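PDB 4DLK: phosphoribosylaminoimidazole carboxylase, ATPase subunit from Bacillus anthracis, which probably catalyses the ATP-dependent carboxylation of 5-aminoimidazole ribonucleotide by bicarbonate to N5-carboxyaminoimidazole ribonucleotide, a step of purine biosynthesis. Local coordinates for residues I11-G16 with V72-F77; L19-A24 with C45-D50; P271-S276 with S287-H292; H336-E341 with M349-I354. All coordinates share one frame; numbering follows the deposited sequence.

Contact 1 (I11-G16 with V72-F77). With ATP (adenosine-5'-triphosphate), chain H; ATP (adenosine-5'-triphosphate), chain G.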
# COMPACT_ATOMS: atom_id res chain seq x y z
N ILE A 11 2.54 8.20 15.56
CA ILE A 11 3.05 9.26 14.69
C ILE A 11 2.00 10.37 14.60
O ILE A 11 0.84 10.13 14.22
CB ILE A 11 3.38 8.72 13.27
CG1 ILE A 11 4.44 7.61 13.36
CG2 ILE A 11 3.84 9.85 12.36
CD1 ILE A 11 4.70 6.90 12.05
N GLY A 12 2.41 11.58 14.99
CA GLY A 12 1.55 12.74 14.93
C GLY A 12 1.81 13.52 13.66
O GLY A 12 2.95 13.75 13.30
N ILE A 13 0.74 13.93 12.99
CA ILE A 13 0.87 14.63 11.72
C ILE A 13 0.16 15.98 11.80
O ILE A 13 -1.03 16.05 12.13
CB ILE A 13 0.29 13.80 10.54
CG1 ILE A 13 0.96 12.43 10.45
CG2 ILE A 13 0.45 14.57 9.23
CD1 ILE A 13 0.30 11.44 9.50
N ILE A 14 0.92 17.04 11.50
CA ILE A 14 0.36 18.39 11.39
C ILE A 14 -0.11 18.61 9.95
O ILE A 14 0.69 18.73 9.03
CB ILE A 14 1.36 19.49 11.84
CG1 ILE A 14 1.77 19.27 13.31
CG2 ILE A 14 0.75 20.88 11.69
CD1 ILE A 14 3.03 20.01 13.72
N GLY A 15 -1.43 18.63 9.78
CA GLY A 15 -2.07 18.75 8.48
C GLY A 15 -2.76 17.45 8.11
O GLY A 15 -2.14 16.39 8.10
N GLY A 16 -4.05 17.53 7.80
CA GLY A 16 -4.85 16.33 7.54
C GLY A 16 -5.28 16.10 6.10
O GLY A 16 -6.23 15.36 5.87
N VAL A 72 6.58 10.64 17.73
CA VAL A 72 7.28 11.42 16.72
C VAL A 72 6.25 12.32 16.03
O VAL A 72 5.09 11.95 15.87
CB VAL A 72 8.05 10.53 15.71
CG1 VAL A 72 7.11 9.63 14.92
CG2 VAL A 72 8.92 11.37 14.79
N VAL A 73 6.69 13.52 15.65
CA VAL A 73 5.83 14.46 14.96
C VAL A 73 6.40 14.79 13.58
O VAL A 73 7.60 14.98 13.41
CB VAL A 73 5.63 15.78 15.75
CG1 VAL A 73 4.75 16.74 14.97
CG2 VAL A 73 4.98 15.49 17.10
N THR A 74 5.51 14.83 12.59
CA THR A 74 5.86 15.27 11.25
C THR A 74 4.74 16.19 10.74
O THR A 74 3.76 16.44 11.45
CB THR A 74 6.14 14.06 10.32
OG1 THR A 74 6.64 14.52 9.06
CG2 THR A 74 4.89 13.21 10.10
N TYR A 75 4.87 16.68 9.51
CA TYR A 75 3.91 17.64 8.96
C TYR A 75 3.65 17.40 7.47
O TYR A 75 4.50 16.86 6.76
CB TYR A 75 4.43 19.07 9.17
CG TYR A 75 5.77 19.31 8.49
CD1 TYR A 75 6.97 19.13 9.17
CD2 TYR A 75 5.82 19.65 7.14
CE1 TYR A 75 8.19 19.31 8.53
CE2 TYR A 75 7.03 19.83 6.49
CZ TYR A 75 8.20 19.66 7.19
OH TYR A 75 9.40 19.85 6.52
N GLU A 76 2.47 17.79 6.99
CA GLU A 76 2.24 17.99 5.56
C GLU A 76 1.99 19.49 5.32
O GLU A 76 2.19 19.98 4.22
CB GLU A 76 1.04 17.18 5.04
CG GLU A 76 -0.30 17.60 5.64
CD GLU A 76 -1.47 17.56 4.68
OE1 GLU A 76 -1.54 16.69 3.78
OE2 GLU A 76 -2.38 18.41 4.86
N PHE A 77 1.53 20.17 6.37
CA PHE A 77 1.32 21.61 6.34
C PHE A 77 2.63 22.28 6.73
O PHE A 77 3.15 22.05 7.81
CB PHE A 77 0.21 22.00 7.33
CG PHE A 77 0.05 23.48 7.53
CD1 PHE A 77 0.62 24.11 8.65
CD2 PHE A 77 -0.65 24.26 6.62
CE1 PHE A 77 0.48 25.47 8.84
CE2 PHE A 77 -0.79 25.63 6.81
CZ PHE A 77 -0.23 26.24 7.93
PG ATP H . -9.52 23.71 -1.01
O1G ATP H . -8.36 24.67 -0.94
O2G ATP H . -10.75 24.26 -0.33
O3G ATP H . -9.79 23.13 -2.38
PB ATP H . -7.96 21.36 -0.49
O1B ATP H . -8.58 19.99 -0.49
O2B ATP H . -7.26 21.84 -1.73
O3B ATP H . -9.09 22.46 -0.08
PA ATP H . -5.71 22.45 0.95
O1A ATP H . -5.70 23.45 -0.18
O2A ATP H . -4.44 21.69 1.22
O3A ATP H . -6.93 21.39 0.76
O5' ATP H . -6.12 23.20 2.31
C5' ATP H . -7.35 23.92 2.43
C4' ATP H . -7.07 25.39 2.70
O4' ATP H . -6.13 25.55 3.77
C3' ATP H . -6.46 26.11 1.50
O3' ATP H . -7.46 26.69 0.66
C2' ATP H . -5.54 27.15 2.11
O2' ATP H . -6.22 28.39 2.31
C1' ATP H . -5.17 26.58 3.48
N9 ATP H . -3.79 26.04 3.47
C8 ATP H . -3.43 24.74 3.43
N7 ATP H . -2.08 24.59 3.44
C5 ATP H . -1.54 25.82 3.48
C6 ATP H . -0.17 26.40 3.51
N6 ATP H . 0.93 25.60 3.49
N1 ATP H . -0.05 27.75 3.55
C2 ATP H . -1.12 28.56 3.57
N3 ATP H . -2.39 28.11 3.54
C4 ATP H . -2.67 26.78 3.50
PG ATP G . 2.84 21.17 -7.16
O1G ATP G . 1.79 22.13 -6.66
O2G ATP G . 2.58 20.60 -8.53
O3G ATP G . 4.27 21.63 -6.97
PB ATP G . 2.31 19.92 -4.66
O1B ATP G . 2.63 18.61 -3.97
O2B ATP G . 2.87 21.21 -4.10
O3B ATP G . 2.70 19.85 -6.22
PA ATP G . -0.33 19.40 -3.71
O1A ATP G . -0.25 17.89 -3.76
O2A ATP G . -1.64 20.11 -3.93
O3A ATP G . 0.71 20.07 -4.75
O5' ATP G . 0.26 19.87 -2.30
C5' ATP G . -0.44 19.62 -1.09
C4' ATP G . 0.26 20.51 -0.08
O4' ATP G . 0.04 21.88 -0.42
C3' ATP G . -0.26 20.30 1.33
O3' ATP G . 0.90 20.16 2.15
C2' ATP G . -1.02 21.57 1.65
O2' ATP G . -0.92 21.90 3.04
C1' ATP G . -0.30 22.59 0.77
N9 ATP G . -1.10 23.81 0.46
C8 ATP G . -2.44 23.88 0.26
N7 ATP G . -2.82 25.16 0.01
C5 ATP G . -1.72 25.93 0.04
C6 ATP G . -1.42 27.38 -0.15
N6 ATP G . -2.41 28.26 -0.42
N1 ATP G . -0.12 27.78 -0.03
C2 ATP G . 0.87 26.91 0.24
N3 ATP G . 0.66 25.58 0.42
C4 ATP G . -0.59 25.04 0.34
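Gly12 and Ile14 pair with Val72 and Thr74 through backbone bonds that define two parallel strands. Gly12 N gives to Val72 O at 2.8 Å (176°), Thr74 N to Gly12 O, and Ile14 N to Thr74 O. Where the strands end, Ile14 O takes two donors, Glu76 N at 2.9 Å and Phe77 N at 3.1 Å, which reach it from opposite faces of its carbonyl plane; this double grip fixes the turn that carries Glu76 and Phe77 to the nucleotides.

Apolar contacts line both faces of the sheet. On one, Ile11 CG1 lies alongside Val72 CG1 at 3.7 Å, and Ile13 CG1 meets Thr74 CG2. On the other, Ile14 CD1 touches Val73 CG1 at 3.9 Å.

Close fit marks the glycine turn: Glu76 CG sits 3.3 Å from Gly15 O. With CG anti to the backbone N (chi1 171°), the Phe77 ring leads away from strand 10-14 and turns its edge to the adenine of ATP chain H, CE2 to C5 3.4 Å.

Strand 10-14 is an inner strand of the Rossmann-like sheet, bonded on its other side to strand 33-38. Helix 18-29 and helix 288-297 cover the Ile11 face, while helix 60-68 packs on Ile14.

Contact 2 (L19-A24 with C45-D50). With ATP (adenosine-5'-triphosphate), chain G.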
# COMPACT_ATOMS: atom_id res chain seq x y z
N LEU A 19 -1.91 14.20 1.67
CA LEU A 19 -0.53 13.79 1.92
C LEU A 19 -0.44 13.13 3.29
O LEU A 19 0.19 12.09 3.43
CB LEU A 19 0.46 14.96 1.79
CG LEU A 19 0.53 15.68 0.44
CD1 LEU A 19 1.56 16.80 0.50
CD2 LEU A 19 0.87 14.72 -0.69
N GLY A 20 -1.09 13.74 4.27
CA GLY A 20 -1.23 13.16 5.60
C GLY A 20 -1.90 11.80 5.56
O GLY A 20 -1.42 10.85 6.19
N ARG A 21 -3.01 11.71 4.83
CA ARG A 21 -3.74 10.45 4.72
C ARG A 21 -2.85 9.31 4.21
O ARG A 21 -2.84 8.21 4.76
CB ARG A 21 -4.96 10.60 3.81
CG ARG A 21 -5.73 9.31 3.54
CD ARG A 21 -6.77 9.60 2.47
NE ARG A 21 -7.60 8.46 2.08
CZ ARG A 21 -8.76 8.14 2.65
NH1 ARG A 21 -9.23 8.82 3.68
NH2 ARG A 21 -9.45 7.10 2.19
N MET A 22 -2.10 9.59 3.14
CA MET A 22 -1.23 8.58 2.54
C MET A 22 -0.02 8.21 3.39
O MET A 22 0.41 7.05 3.39
CB MET A 22 -0.86 8.99 1.12
CG MET A 22 -2.06 8.93 0.18
SD MET A 22 -1.71 9.31 -1.55
CE MET A 22 -1.72 11.10 -1.57
N MET A 23 0.53 9.18 4.12
CA MET A 23 1.47 8.91 5.21
C MET A 23 0.87 7.93 6.22
O MET A 23 1.50 6.94 6.60
CB MET A 23 1.83 10.18 5.97
CG MET A 23 2.81 11.12 5.29
SD MET A 23 3.06 12.56 6.36
CE MET A 23 4.08 13.55 5.26
N ALA A 24 -0.35 8.24 6.67
CA ALA A 24 -1.02 7.45 7.71
C ALA A 24 -1.27 6.03 7.24
O ALA A 24 -1.10 5.08 7.99
CB ALA A 24 -2.33 8.11 8.13
N CYS A 45 -6.99 12.66 6.33
CA CYS A 45 -6.10 11.95 7.24
C CYS A 45 -6.84 11.46 8.49
O CYS A 45 -6.58 10.36 8.96
CB CYS A 45 -4.90 12.82 7.64
SG CYS A 45 -3.73 11.93 8.69
N ALA A 46 -7.76 12.28 9.00
CA ALA A 46 -8.60 11.90 10.15
C ALA A 46 -9.39 10.61 9.91
O ALA A 46 -9.64 9.85 10.85
CB ALA A 46 -9.55 13.03 10.53
N GLN A 47 -9.77 10.37 8.66
CA GLN A 47 -10.51 9.16 8.29
C GLN A 47 -9.68 7.88 8.45
O GLN A 47 -10.22 6.77 8.38
CB GLN A 47 -11.01 9.27 6.86
CG GLN A 47 -12.02 10.38 6.64
CD GLN A 47 -12.22 10.69 5.18
OE1 GLN A 47 -12.04 9.82 4.32
NE2 GLN A 47 -12.59 11.93 4.88
N VAL A 48 -8.37 8.05 8.65
CA VAL A 48 -7.44 6.93 8.78
C VAL A 48 -6.78 6.96 10.16
O VAL A 48 -6.24 5.96 10.62
CB VAL A 48 -6.38 6.98 7.64
CG1 VAL A 48 -5.33 5.90 7.80
CG2 VAL A 48 -7.04 6.87 6.27
N ALA A 49 -6.84 8.11 10.83
CA ALA A 49 -6.17 8.34 12.11
C ALA A 49 -6.88 7.70 13.30
O ALA A 49 -8.09 7.57 13.30
CB ALA A 49 -6.01 9.83 12.36
N ASP A 50 -6.11 7.33 14.33
CA ASP A 50 -6.66 6.86 15.60
C ASP A 50 -7.16 8.01 16.47
O ASP A 50 -8.15 7.87 17.19
CB ASP A 50 -5.59 6.07 16.36
CG ASP A 50 -5.11 4.85 15.58
OD1 ASP A 50 -5.82 3.82 15.61
OD2 ASP A 50 -4.04 4.93 14.93
PG ATP G . 2.84 21.17 -7.16
O1G ATP G . 1.79 22.13 -6.66
O2G ATP G . 2.58 20.60 -8.53
O3G ATP G . 4.27 21.63 -6.97
PB ATP G . 2.31 19.92 -4.66
O1B ATP G . 2.63 18.61 -3.97
O2B ATP G . 2.87 21.21 -4.10
O3B ATP G . 2.70 19.85 -6.22
PA ATP G . -0.33 19.40 -3.71
O1A ATP G . -0.25 17.89 -3.76
O2A ATP G . -1.64 20.11 -3.93
O3A ATP G . 0.71 20.07 -4.75
O5' ATP G . 0.26 19.87 -2.30
C5' ATP G . -0.44 19.62 -1.09
C4' ATP G . 0.26 20.51 -0.08
O4' ATP G . 0.04 21.88 -0.42
C3' ATP G . -0.26 20.30 1.33
O3' ATP G . 0.90 20.16 2.15
C2' ATP G . -1.02 21.57 1.65
O2' ATP G . -0.92 21.90 3.04
C1' ATP G . -0.30 22.59 0.77
N9 ATP G . -1.10 23.81 0.46
C8 ATP G . -2.44 23.88 0.26
N7 ATP G . -2.82 25.16 0.01
C5 ATP G . -1.72 25.93 0.04
C6 ATP G . -1.42 27.38 -0.15
N6 ATP G . -2.41 28.26 -0.42
N1 ATP G . -0.12 27.78 -0.03
C2 ATP G . 0.87 26.91 0.24
N3 ATP G . 0.66 25.58 0.42
C4 ATP G . -0.59 25.04 0.34
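Arg21 lies across Val48 at about a right angle, within a Rossmann-like domain where helix 18-29 follows the glycine-rich turn and the loop 45-50 leads to strand 51-54. The side chain of Arg21 leaves with CG anti to the backbone N (175°) and stays extended as far as NE, which brings the guanidinium alongside Val48 and up to Gln47. Val48 CG2 touches Arg21 CG at 3.9 Å and also lies over one guanidinium face, offset toward its rim. Beyond it, Arg21 NH1 gives a weak hydrogen bond to Gln47 OE1, 3.1 Å long and bent to 129°; the guanidinium and amide planes are 75° apart, so the two flat groups meet steeply rather than stack.

Further partners hold both polar ends. Arg21 NH1 also bonds Pro44 O, Arg21 NH2 bonds Lys28 O of the second subunit, and Gln47 NE2 bonds Gly339 O, placing this contact in the subunit interface and against the C-terminal part of the chain.

Around Gly20 and Ala24 the loop packs against the helix backbone. Cys45 CB comes within 3.6 Å of Arg21 N, and the CA atoms of Arg21 and Cys45 are 3.8 Å apart, with Gly20, which has no side chain, next to Cys45 CB. The apolar part is Ala24 CB, which points at the loop and touches Val48 CG1 at 3.7 Å, with Cys45 SG 4.1 Å from the same Ala24 CB.

Contact 3 (P271-S276 with S287-H292). With ATP (adenosine-5'-triphosphate), chain G.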
# COMPACT_ATOMS: atom_id res chain seq x y z
N PRO A 271 9.81 20.31 1.37
CA PRO A 271 10.27 19.42 2.44
C PRO A 271 9.16 18.49 2.96
O PRO A 271 8.83 18.51 4.15
CB PRO A 271 10.73 20.40 3.53
CG PRO A 271 9.81 21.56 3.36
CD PRO A 271 9.48 21.66 1.89
N ARG A 272 8.62 17.67 2.06
CA ARG A 272 7.47 16.81 2.33
C ARG A 272 7.24 15.91 1.11
O ARG A 272 7.75 16.20 0.02
CB ARG A 272 6.19 17.64 2.57
CG ARG A 272 5.90 18.65 1.46
CD ARG A 272 4.44 19.11 1.48
NE ARG A 272 4.20 20.23 0.57
CZ ARG A 272 3.94 20.11 -0.73
NH1 ARG A 272 3.91 18.90 -1.30
NH2 ARG A 272 3.72 21.19 -1.46
N PRO A 273 6.45 14.83 1.27
CA PRO A 273 5.98 14.15 0.07
C PRO A 273 5.26 15.14 -0.83
O PRO A 273 4.71 16.14 -0.35
CB PRO A 273 5.02 13.10 0.62
CG PRO A 273 5.57 12.80 1.98
CD PRO A 273 6.05 14.13 2.50
N HIS A 274 5.29 14.87 -2.13
CA HIS A 274 4.88 15.82 -3.16
C HIS A 274 4.01 15.12 -4.18
O HIS A 274 4.16 13.92 -4.40
CB HIS A 274 6.14 16.37 -3.82
CG HIS A 274 5.89 17.51 -4.77
ND1 HIS A 274 5.81 17.33 -6.10
CD2 HIS A 274 5.72 18.87 -4.54
CE1 HIS A 274 5.57 18.52 -6.70
NE2 HIS A 274 5.53 19.46 -5.74
N ASN A 275 3.11 15.87 -4.82
CA ASN A 275 2.20 15.34 -5.86
C ASN A 275 2.93 14.59 -6.98
O ASN A 275 2.44 13.58 -7.47
CB ASN A 275 1.40 16.50 -6.46
CG ASN A 275 0.10 16.07 -7.15
OD1 ASN A 275 -0.75 16.91 -7.43
ND2 ASN A 275 -0.05 14.77 -7.44
N SER A 276 4.11 15.08 -7.36
CA SER A 276 4.90 14.46 -8.43
C SER A 276 5.54 13.12 -8.04
O SER A 276 6.20 12.47 -8.85
CB SER A 276 5.96 15.44 -8.95
OG SER A 276 6.96 15.64 -7.97
N SER A 287 6.96 3.32 -1.64
CA SER A 287 6.34 4.59 -1.98
C SER A 287 7.04 5.74 -1.24
O SER A 287 7.73 5.52 -0.26
CB SER A 287 4.83 4.57 -1.68
OG SER A 287 4.56 4.82 -0.31
N GLN A 288 6.86 6.97 -1.72
CA GLN A 288 7.41 8.13 -1.00
C GLN A 288 6.87 8.23 0.44
O GLN A 288 7.55 8.75 1.33
CB GLN A 288 7.17 9.43 -1.77
CG GLN A 288 5.72 9.86 -1.86
CD GLN A 288 5.55 11.21 -2.52
OE1 GLN A 288 6.48 12.01 -2.57
NE2 GLN A 288 4.35 11.48 -3.02
N PHE A 289 5.66 7.71 0.66
CA PHE A 289 5.02 7.74 1.97
C PHE A 289 5.62 6.72 2.93
O PHE A 289 5.85 7.03 4.10
CB PHE A 289 3.50 7.56 1.82
CG PHE A 289 2.87 8.61 0.96
CD1 PHE A 289 2.48 8.32 -0.34
CD2 PHE A 289 2.73 9.92 1.44
CE1 PHE A 289 1.93 9.30 -1.15
CE2 PHE A 289 2.18 10.91 0.63
CZ PHE A 289 1.78 10.60 -0.66
N GLY A 290 5.88 5.52 2.43
CA GLY A 290 6.57 4.49 3.22
C GLY A 290 8.00 4.92 3.54
O GLY A 290 8.50 4.64 4.63
N GLN A 291 8.64 5.60 2.59
CA GLN A 291 9.99 6.10 2.79
C GLN A 291 10.01 7.20 3.85
O GLN A 291 10.90 7.23 4.70
CB GLN A 291 10.58 6.62 1.48
CG GLN A 291 10.90 5.53 0.47
CD GLN A 291 12.07 4.65 0.90
OE1 GLN A 291 12.08 4.08 2.00
NE2 GLN A 291 13.06 4.54 0.03
N HIS A 292 9.01 8.07 3.81
CA HIS A 292 8.91 9.19 4.74
C HIS A 292 8.82 8.71 6.16
O HIS A 292 9.58 9.15 7.01
CB HIS A 292 7.75 10.11 4.37
CG HIS A 292 7.68 11.34 5.24
ND1 HIS A 292 8.46 12.42 5.04
CD2 HIS A 292 6.93 11.60 6.39
CE1 HIS A 292 8.20 13.34 5.99
NE2 HIS A 292 7.27 12.84 6.82
PG ATP G . 2.84 21.17 -7.16
O1G ATP G . 1.79 22.13 -6.66
O2G ATP G . 2.58 20.60 -8.53
O3G ATP G . 4.27 21.63 -6.97
PB ATP G . 2.31 19.92 -4.66
O1B ATP G . 2.63 18.61 -3.97
O2B ATP G . 2.87 21.21 -4.10
O3B ATP G . 2.70 19.85 -6.22
PA ATP G . -0.33 19.40 -3.71
O1A ATP G . -0.25 17.89 -3.76
O2A ATP G . -1.64 20.11 -3.93
O3A ATP G . 0.71 20.07 -4.75
O5' ATP G . 0.26 19.87 -2.30
C5' ATP G . -0.44 19.62 -1.09
C4' ATP G . 0.26 20.51 -0.08
O4' ATP G . 0.04 21.88 -0.42
C3' ATP G . -0.26 20.30 1.33
O3' ATP G . 0.90 20.16 2.15
C2' ATP G . -1.02 21.57 1.65
O2' ATP G . -0.92 21.90 3.04
C1' ATP G . -0.30 22.59 0.77
N9 ATP G . -1.10 23.81 0.46
C8 ATP G . -2.44 23.88 0.26
N7 ATP G . -2.82 25.16 0.01
C5 ATP G . -1.72 25.93 0.04
C6 ATP G . -1.42 27.38 -0.15
N6 ATP G . -2.41 28.26 -0.42
N1 ATP G . -0.12 27.78 -0.03
C2 ATP G . 0.87 26.91 0.24
N3 ATP G . 0.66 25.58 0.42
C4 ATP G . -0.59 25.04 0.34
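Gln288 grips the backbone of His274 with both ends of its amide: NE2 donates to His274 O at 2.8 Å and 170°, while OE1 accepts from His274 N at 3.1 Å. The first bond lies in the amide plane of Gln288; in the second the donor stands above the carbonyl plane. The side chain reaches there because CG lies between the backbone N and the carbonyl carbon (68°) and the chain is extended beyond it.

The gripped loop faces ATP chain G. Arg272 NH2 bonds O2B of that nucleotide at 2.8 Å, and NH1 bonds both its O1B and the loop's own Pro273 O. Asn275 N also donates to O1B, and His274 NE2 to O3G at 2.8 Å. Glu78 forms a salt bridge with Arg272 NE.

Packing surrounds Pro273. Its CB meets Phe289 CE2 at 3.6 Å, and its CD lies over a face of His292, 4.2 Å from the ring centroid, as a CH-pi contact. The His292 ring is itself held by Thr251 and Thr74. Ser287 N-caps helix 288-297 by accepting from Gly290 N.

Chemically, Gln288 is a second-shell residue: it satisfies both backbone polar groups of His274, an arrangement consistent with positioning the loop whose arginine, histidine and main-chain N-H meet the phosphates, where the positive guanidinium would probably offset their negative charge.

Contact 4 (H336-E341 with M349-I354). With ATP (adenosine-5'-triphosphate), chain H.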
# COMPACT_ATOMS: atom_id res chain seq x y z
N HIS A 336 -6.64 6.05 -6.84
CA HIS A 336 -6.49 6.51 -5.47
C HIS A 336 -7.41 7.66 -5.24
O HIS A 336 -7.38 8.63 -5.99
CB HIS A 336 -5.05 6.93 -5.20
CG HIS A 336 -4.06 5.79 -5.27
ND1 HIS A 336 -3.65 5.12 -4.17
CD2 HIS A 336 -3.43 5.19 -6.36
CE1 HIS A 336 -2.79 4.16 -4.54
NE2 HIS A 336 -2.65 4.20 -5.88
N LEU A 337 -8.28 7.54 -4.24
CA LEU A 337 -9.21 8.62 -3.91
C LEU A 337 -9.09 8.97 -2.43
O LEU A 337 -9.01 8.09 -1.57
CB LEU A 337 -10.66 8.26 -4.29
CG LEU A 337 -10.97 8.17 -5.80
CD1 LEU A 337 -12.37 7.62 -6.02
CD2 LEU A 337 -10.81 9.51 -6.53
N TYR A 338 -9.10 10.27 -2.16
CA TYR A 338 -8.67 10.80 -0.87
C TYR A 338 -9.76 10.93 0.19
O TYR A 338 -9.48 11.26 1.34
CB TYR A 338 -7.98 12.15 -1.09
CG TYR A 338 -6.87 12.17 -2.15
CD1 TYR A 338 -6.65 13.32 -2.90
CD2 TYR A 338 -6.04 11.07 -2.36
CE1 TYR A 338 -5.64 13.37 -3.84
CE2 TYR A 338 -5.02 11.11 -3.31
CZ TYR A 338 -4.83 12.26 -4.05
OH TYR A 338 -3.84 12.33 -5.00
N GLY A 339 -11.02 10.69 -0.19
CA GLY A 339 -12.13 10.75 0.77
C GLY A 339 -12.55 12.16 1.15
O GLY A 339 -13.15 12.37 2.20
N LYS A 340 -12.24 13.13 0.30
CA LYS A 340 -12.66 14.51 0.55
C LYS A 340 -14.17 14.64 0.38
O LYS A 340 -14.74 14.09 -0.56
CB LYS A 340 -11.92 15.48 -0.37
CG LYS A 340 -10.42 15.52 -0.13
CD LYS A 340 -9.73 16.51 -1.05
CE LYS A 340 -8.27 16.70 -0.66
NZ LYS A 340 -7.58 17.66 -1.56
N GLU A 341 -14.80 15.33 1.32
CA GLU A 341 -16.26 15.43 1.40
C GLU A 341 -16.91 16.17 0.23
O GLU A 341 -17.96 15.76 -0.26
CB GLU A 341 -16.68 16.09 2.72
CG GLU A 341 -16.87 15.12 3.88
CD GLU A 341 -17.27 15.82 5.16
OE1 GLU A 341 -16.42 16.53 5.75
OE2 GLU A 341 -18.43 15.66 5.59
N MET A 349 -8.90 15.49 -5.87
CA MET A 349 -9.76 14.49 -5.23
C MET A 349 -9.09 13.13 -5.18
O MET A 349 -9.49 12.25 -4.42
CB MET A 349 -11.10 14.36 -5.97
CG MET A 349 -11.84 15.68 -6.18
SD MET A 349 -12.17 16.59 -4.67
CE MET A 349 -13.36 15.50 -3.88
N GLY A 350 -8.07 12.96 -6.01
CA GLY A 350 -7.35 11.71 -6.12
C GLY A 350 -6.38 11.73 -7.27
O GLY A 350 -6.09 12.79 -7.84
N HIS A 351 -5.86 10.55 -7.60
CA HIS A 351 -5.03 10.37 -8.78
C HIS A 351 -5.14 8.96 -9.25
O HIS A 351 -5.61 8.08 -8.53
CB HIS A 351 -3.56 10.71 -8.49
CG HIS A 351 -2.93 9.83 -7.43
ND1 HIS A 351 -3.01 10.12 -6.12
CD2 HIS A 351 -2.22 8.64 -7.54
CE1 HIS A 351 -2.37 9.16 -5.42
NE2 HIS A 351 -1.89 8.25 -6.29
N VAL A 352 -4.70 8.73 -10.48
CA VAL A 352 -4.65 7.39 -11.00
C VAL A 352 -3.27 7.11 -11.57
O VAL A 352 -2.72 7.92 -12.32
CB VAL A 352 -5.80 7.13 -12.00
CG1 VAL A 352 -5.74 8.11 -13.17
CG2 VAL A 352 -5.79 5.69 -12.48
N ASN A 353 -2.71 5.96 -11.20
CA ASN A 353 -1.42 5.51 -11.70
C ASN A 353 -1.62 4.48 -12.80
O ASN A 353 -2.10 3.37 -12.54
CB ASN A 353 -0.56 4.93 -10.58
CG ASN A 353 0.01 6.00 -9.65
OD1 ASN A 353 0.24 7.13 -10.06
ND2 ASN A 353 0.25 5.63 -8.39
N ILE A 354 -1.26 4.87 -14.02
CA ILE A 354 -1.41 4.01 -15.19
C ILE A 354 -0.09 3.32 -15.46
O ILE A 354 0.88 3.95 -15.91
CB ILE A 354 -1.84 4.82 -16.44
CG1 ILE A 354 -3.01 5.75 -16.11
CG2 ILE A 354 -2.17 3.87 -17.59
CD1 ILE A 354 -3.35 6.74 -17.21
PG ATP H . -9.52 23.71 -1.01
O1G ATP H . -8.36 24.67 -0.94
O2G ATP H . -10.75 24.26 -0.33
O3G ATP H . -9.79 23.13 -2.38
PB ATP H . -7.96 21.36 -0.49
O1B ATP H . -8.58 19.99 -0.49
O2B ATP H . -7.26 21.84 -1.73
O3B ATP H . -9.09 22.46 -0.08
PA ATP H . -5.71 22.45 0.95
O1A ATP H . -5.70 23.45 -0.18
O2A ATP H . -4.44 21.69 1.22
O3A ATP H . -6.93 21.39 0.76
O5' ATP H . -6.12 23.20 2.31
C5' ATP H . -7.35 23.92 2.43
C4' ATP H . -7.07 25.39 2.70
O4' ATP H . -6.13 25.55 3.77
C3' ATP H . -6.46 26.11 1.50
O3' ATP H . -7.46 26.69 0.66
C2' ATP H . -5.54 27.15 2.11
O2' ATP H . -6.22 28.39 2.31
C1' ATP H . -5.17 26.58 3.48
N9 ATP H . -3.79 26.04 3.47
C8 ATP H . -3.43 24.74 3.43
N7 ATP H . -2.08 24.59 3.44
C5 ATP H . -1.54 25.82 3.48
C6 ATP H . -0.17 26.40 3.51
N6 ATP H . 0.93 25.60 3.49
N1 ATP H . -0.05 27.75 3.55
C2 ATP H . -1.12 28.56 3.57
N3 ATP H . -2.39 28.11 3.54
C4 ATP H . -2.67 26.78 3.50
O HOH W 1 -11.45 12.75 -2.60
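Met349 O is gripped by two donors: Tyr338 N at 3.0 Å and a water that gives it a hydrogen bond at 2.7 Å while accepting from Lys340 N. The water thus bridges the strand to the loop beyond Tyr338.

Among the side chains, Tyr338 OH and His351 ND1 share a hydrogen bond of 2.6 Å, either being a possible donor. With CG between its backbone N and carbonyl carbon (chi1 62°), the His351 ring swings toward Tyr338 and presents its edge to the hydroxyl. Gly350 CA lies over the Tyr338 face, 3.4 Å from the centroid. His336 CB covers a face of His351 at 3.7 Å from the centroid; the two imidazoles are near parallel (13°) but slid apart, so they barely overlap.

Lys340 extends fully, and its NZ donates to O1B of ATP chain H at 2.8 Å, while its CB touches Met349 CE. Asp282 holds His336 NE2, and Glu29 of the second subunit holds His336 ND1.

Bonds between His336 and His351, N to O in both directions, make them a hydrogen-bonded antiparallel pair. The whole is a beta hairpin of strands 333-337 and 348-355; on its other edge strand 348-355 pairs with strand 310-316, where Met349 and Gly350 both face Ile315 in a classic beta bulge.

From the N terminus, strand 10-14 and helix 18-29 follow one another, and contact 2 closes a loop nested inside the longer one closed by contact 1; both lie in the preATP-grasp domain and touch through Glu76 OE1 and Gly20 N. Contact 3 comes next in series, closing a short loop of 10 residues in the ATP-grasp region; it joins contact 1 through a weak bond from Tyr75 OH to Pro271 O and contact 2 through Met22 and Met23 against Phe289. Contact 4, a hairpin closing 7 residues near the C terminus, reaches back to contact 2 where Met22 packs on Tyr338. No loops cross. Contacts 1, 2 and 3 border ATP chain G; 1 and 4 border ATP chain H.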